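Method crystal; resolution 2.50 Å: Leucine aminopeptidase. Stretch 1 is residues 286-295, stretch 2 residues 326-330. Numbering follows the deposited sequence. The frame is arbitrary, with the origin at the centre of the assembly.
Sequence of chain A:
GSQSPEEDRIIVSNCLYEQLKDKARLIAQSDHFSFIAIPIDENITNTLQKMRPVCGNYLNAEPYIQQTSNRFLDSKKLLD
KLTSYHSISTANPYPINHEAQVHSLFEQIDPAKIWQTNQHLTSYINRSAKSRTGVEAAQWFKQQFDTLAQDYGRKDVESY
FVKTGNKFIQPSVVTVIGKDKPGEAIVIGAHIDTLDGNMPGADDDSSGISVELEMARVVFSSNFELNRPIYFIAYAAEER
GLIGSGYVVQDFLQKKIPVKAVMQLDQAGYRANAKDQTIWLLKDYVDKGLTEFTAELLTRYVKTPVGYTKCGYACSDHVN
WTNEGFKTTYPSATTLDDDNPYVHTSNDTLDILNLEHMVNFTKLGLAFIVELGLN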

# COMPACT_ATOMS: atom_id res chain seq x y z
N VAL A 286 -3.13 7.81 -9.70
CA VAL A 286 -2.95 8.63 -8.50
C VAL A 286 -3.62 9.97 -8.76
O VAL A 286 -3.97 10.27 -9.89
CB VAL A 286 -1.47 8.87 -8.14
CG1 VAL A 286 -0.82 7.58 -7.67
CG2 VAL A 286 -0.71 9.42 -9.35
N ASP A 287 -3.84 10.75 -7.71
CA ASP A 287 -4.35 12.11 -7.83
C ASP A 287 -3.22 13.04 -8.20
O ASP A 287 -2.20 13.08 -7.50
CB ASP A 287 -4.98 12.59 -6.52
CG ASP A 287 -5.70 13.91 -6.66
OD1 ASP A 287 -5.21 14.94 -6.14
OD2 ASP A 287 -6.78 13.92 -7.29
N LYS A 288 -3.38 13.80 -9.28
CA LYS A 288 -2.33 14.71 -9.72
C LYS A 288 -2.13 15.84 -8.74
O LYS A 288 -1.00 16.16 -8.42
CB LYS A 288 -2.66 15.27 -11.12
CG LYS A 288 -1.62 16.22 -11.76
CD LYS A 288 -0.28 15.56 -12.04
CE LYS A 288 0.72 16.52 -12.73
NZ LYS A 288 0.35 16.90 -14.15
N GLY A 289 -3.22 16.34 -8.16
CA GLY A 289 -3.15 17.36 -7.12
C GLY A 289 -2.37 16.92 -5.88
O GLY A 289 -1.45 17.59 -5.46
N LEU A 290 -2.75 15.78 -5.32
CA LEU A 290 -2.05 15.21 -4.17
C LEU A 290 -0.59 14.91 -4.50
O LEU A 290 0.30 15.02 -3.65
CB LEU A 290 -2.77 13.94 -3.68
CG LEU A 290 -2.52 13.47 -2.25
CD1 LEU A 290 -2.79 14.60 -1.26
CD2 LEU A 290 -3.38 12.24 -1.90
N THR A 291 -0.34 14.50 -5.75
CA THR A 291 1.02 14.20 -6.20
C THR A 291 1.90 15.44 -6.35
O THR A 291 3.07 15.41 -5.95
CB THR A 291 0.99 13.41 -7.53
OG1 THR A 291 0.27 12.18 -7.33
CG2 THR A 291 2.41 13.10 -8.01
N GLU A 292 1.35 16.54 -6.85
CA GLU A 292 2.14 17.77 -6.91
C GLU A 292 2.47 18.20 -5.48
O GLU A 292 3.58 18.65 -5.22
CB GLU A 292 1.43 18.90 -7.67
CG GLU A 292 0.72 18.50 -8.96
CD GLU A 292 -0.20 19.60 -9.54
OE1 GLU A 292 -0.44 20.62 -8.86
OE2 GLU A 292 -0.67 19.43 -10.69
N PHE A 293 1.51 18.03 -4.58
CA PHE A 293 1.70 18.33 -3.16
C PHE A 293 2.87 17.53 -2.58
O PHE A 293 3.75 18.09 -1.92
CB PHE A 293 0.41 18.02 -2.41
CG PHE A 293 0.50 18.15 -0.89
CD1 PHE A 293 0.74 19.38 -0.29
CD2 PHE A 293 0.30 17.05 -0.08
CE1 PHE A 293 0.78 19.50 1.08
CE2 PHE A 293 0.35 17.16 1.31
CZ PHE A 293 0.59 18.38 1.89
N THR A 294 2.89 16.22 -2.84
CA THR A 294 3.98 15.36 -2.36
C THR A 294 5.33 15.83 -2.91
O THR A 294 6.32 15.90 -2.18
CB THR A 294 3.72 13.88 -2.73
OG1 THR A 294 2.41 13.49 -2.28
CG2 THR A 294 4.76 12.96 -2.09
N ALA A 295 5.36 16.16 -4.19
CA ALA A 295 6.55 16.73 -4.83
C ALA A 295 7.06 17.97 -4.08
O ALA A 295 8.25 18.09 -3.82
CB ALA A 295 6.29 17.05 -6.30
N PHE A 326 -11.21 7.84 -4.17
CA PHE A 326 -10.35 8.49 -3.19
C PHE A 326 -9.07 9.02 -3.77
O PHE A 326 -8.53 8.43 -4.70
CB PHE A 326 -10.02 7.53 -2.07
CG PHE A 326 -11.21 7.02 -1.32
CD1 PHE A 326 -11.76 7.75 -0.30
CD2 PHE A 326 -11.75 5.80 -1.62
CE1 PHE A 326 -12.82 7.27 0.42
CE2 PHE A 326 -12.82 5.30 -0.91
CZ PHE A 326 -13.36 6.04 0.11
N LYS A 327 -8.60 10.15 -3.25
CA LYS A 327 -7.35 10.77 -3.72
C LYS A 327 -6.13 10.08 -3.14
O LYS A 327 -6.02 9.81 -1.96
CB LYS A 327 -7.33 12.25 -3.38
CG LYS A 327 -8.34 13.05 -4.20
CD LYS A 327 -8.36 14.50 -3.77
CE LYS A 327 -9.25 15.34 -4.65
NZ LYS A 327 -8.96 16.77 -4.40
N THR A 328 -5.16 9.86 -4.01
CA THR A 328 -4.11 8.91 -3.78
C THR A 328 -2.77 9.46 -4.22
O THR A 328 -2.67 10.12 -5.23
CB THR A 328 -4.47 7.63 -4.55
OG1 THR A 328 -5.15 6.72 -3.66
CG2 THR A 328 -3.29 6.96 -5.14
N THR A 329 -1.73 9.21 -3.43
CA THR A 329 -0.37 9.48 -3.87
C THR A 329 0.56 8.32 -3.49
O THR A 329 0.35 7.65 -2.48
CB THR A 329 0.17 10.80 -3.27
OG1 THR A 329 1.48 11.04 -3.78
CG2 THR A 329 0.27 10.72 -1.76
N TYR A 330 1.58 8.08 -4.31
CA TYR A 330 2.45 6.91 -4.14
C TYR A 330 3.93 7.23 -4.39
O TYR A 330 4.39 7.19 -5.53
CB TYR A 330 1.94 5.77 -5.07
CG TYR A 330 2.72 4.46 -5.08
CD1 TYR A 330 3.68 4.14 -4.12
CD2 TYR A 330 2.49 3.53 -6.08
CE1 TYR A 330 4.39 2.94 -4.18
CE2 TYR A 330 3.18 2.33 -6.14
CZ TYR A 330 4.12 2.05 -5.20
OH TYR A 330 4.78 0.84 -5.28
O HOH W 1 1.91 9.72 -6.60

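The first turn of a helix leaves backbone amides without partners, and the residue that caps them can also tie the helix to its neighbours. In this leucine aminopeptidase, a helix beginning at Lys288 rests on the short strand 328-329, and Asp287, its N-cap residue, serves both purposes. Its backbone binds the strand, Asp287 N donating to Thr328 O at 2.8 Å, while its side chain, with chi1 at t, brings Asp287 OD1 within 2.7 Å of Leu290 N and caps the helix. Gly289 suits this turn: a CB there would clash with Asp287 OD1.

The same carboxylate lies beside the extended chain of Lys327, whose chi2 to chi4 are all t. Asp287 OD2 is 3.6 Å from Lys327 CG, so the contact is largely with the aliphatic part of the lysine; Asp287 OD1 and Lys327 NZ, 4.5 Å apart, have opposite charges but stand beyond salt-bridge range.

Just before the cap, Val286 is the residue closest in register to the strand, its CA 4.9 Å from the CA of Thr328. The m rotamer of Val286 places its CG1 3.6 Å from Thr328 CG2 and 4.2 Å from Tyr330 CB, an apolar patch beside the backbone hydrogen bond. The Tyr330 ring leads away, and its hydroxyl is bonded elsewhere in the structure.

Within the first turn of the helix, Leu290 points toward the strand. With chi1 t and chi2 p, it lays Leu290 CD2 against the backbone, 3.6 Å from both Lys327 O and Thr328 N, while Leu290 CG meets Thr329 CB at 3.9 Å. This is packing by shape, with a branched side chain covering the peptide link between Lys327 and Thr328.

The threonines illustrate how a helix can accommodate buried hydroxyls. Thr291 and Thr294 both adopt m, which lets each hydroxyl reach back to the carbonyl four residues earlier: Thr291 OG1 donates to Asp287 O at 2.6 Å, and Thr294 OG1 to Leu290 O at 2.9 Å. Those carbonyls also accept the backbone amides of the same two threonines, so each serves two donors. With its proton committed to the helix, Thr294 OG1 is free to accept, and Thr329, in the t rotamer, supplies the donor: Thr329 OG1 to Thr294 OG1 is 3.0 Å. Thr291 OG1, 3.9 Å from Thr329 OG1, instead connects to the second stretch through water 1, which donates to Thr291 OG1 at 3.0 Å and accepts from Tyr330 N at 2.8 Å.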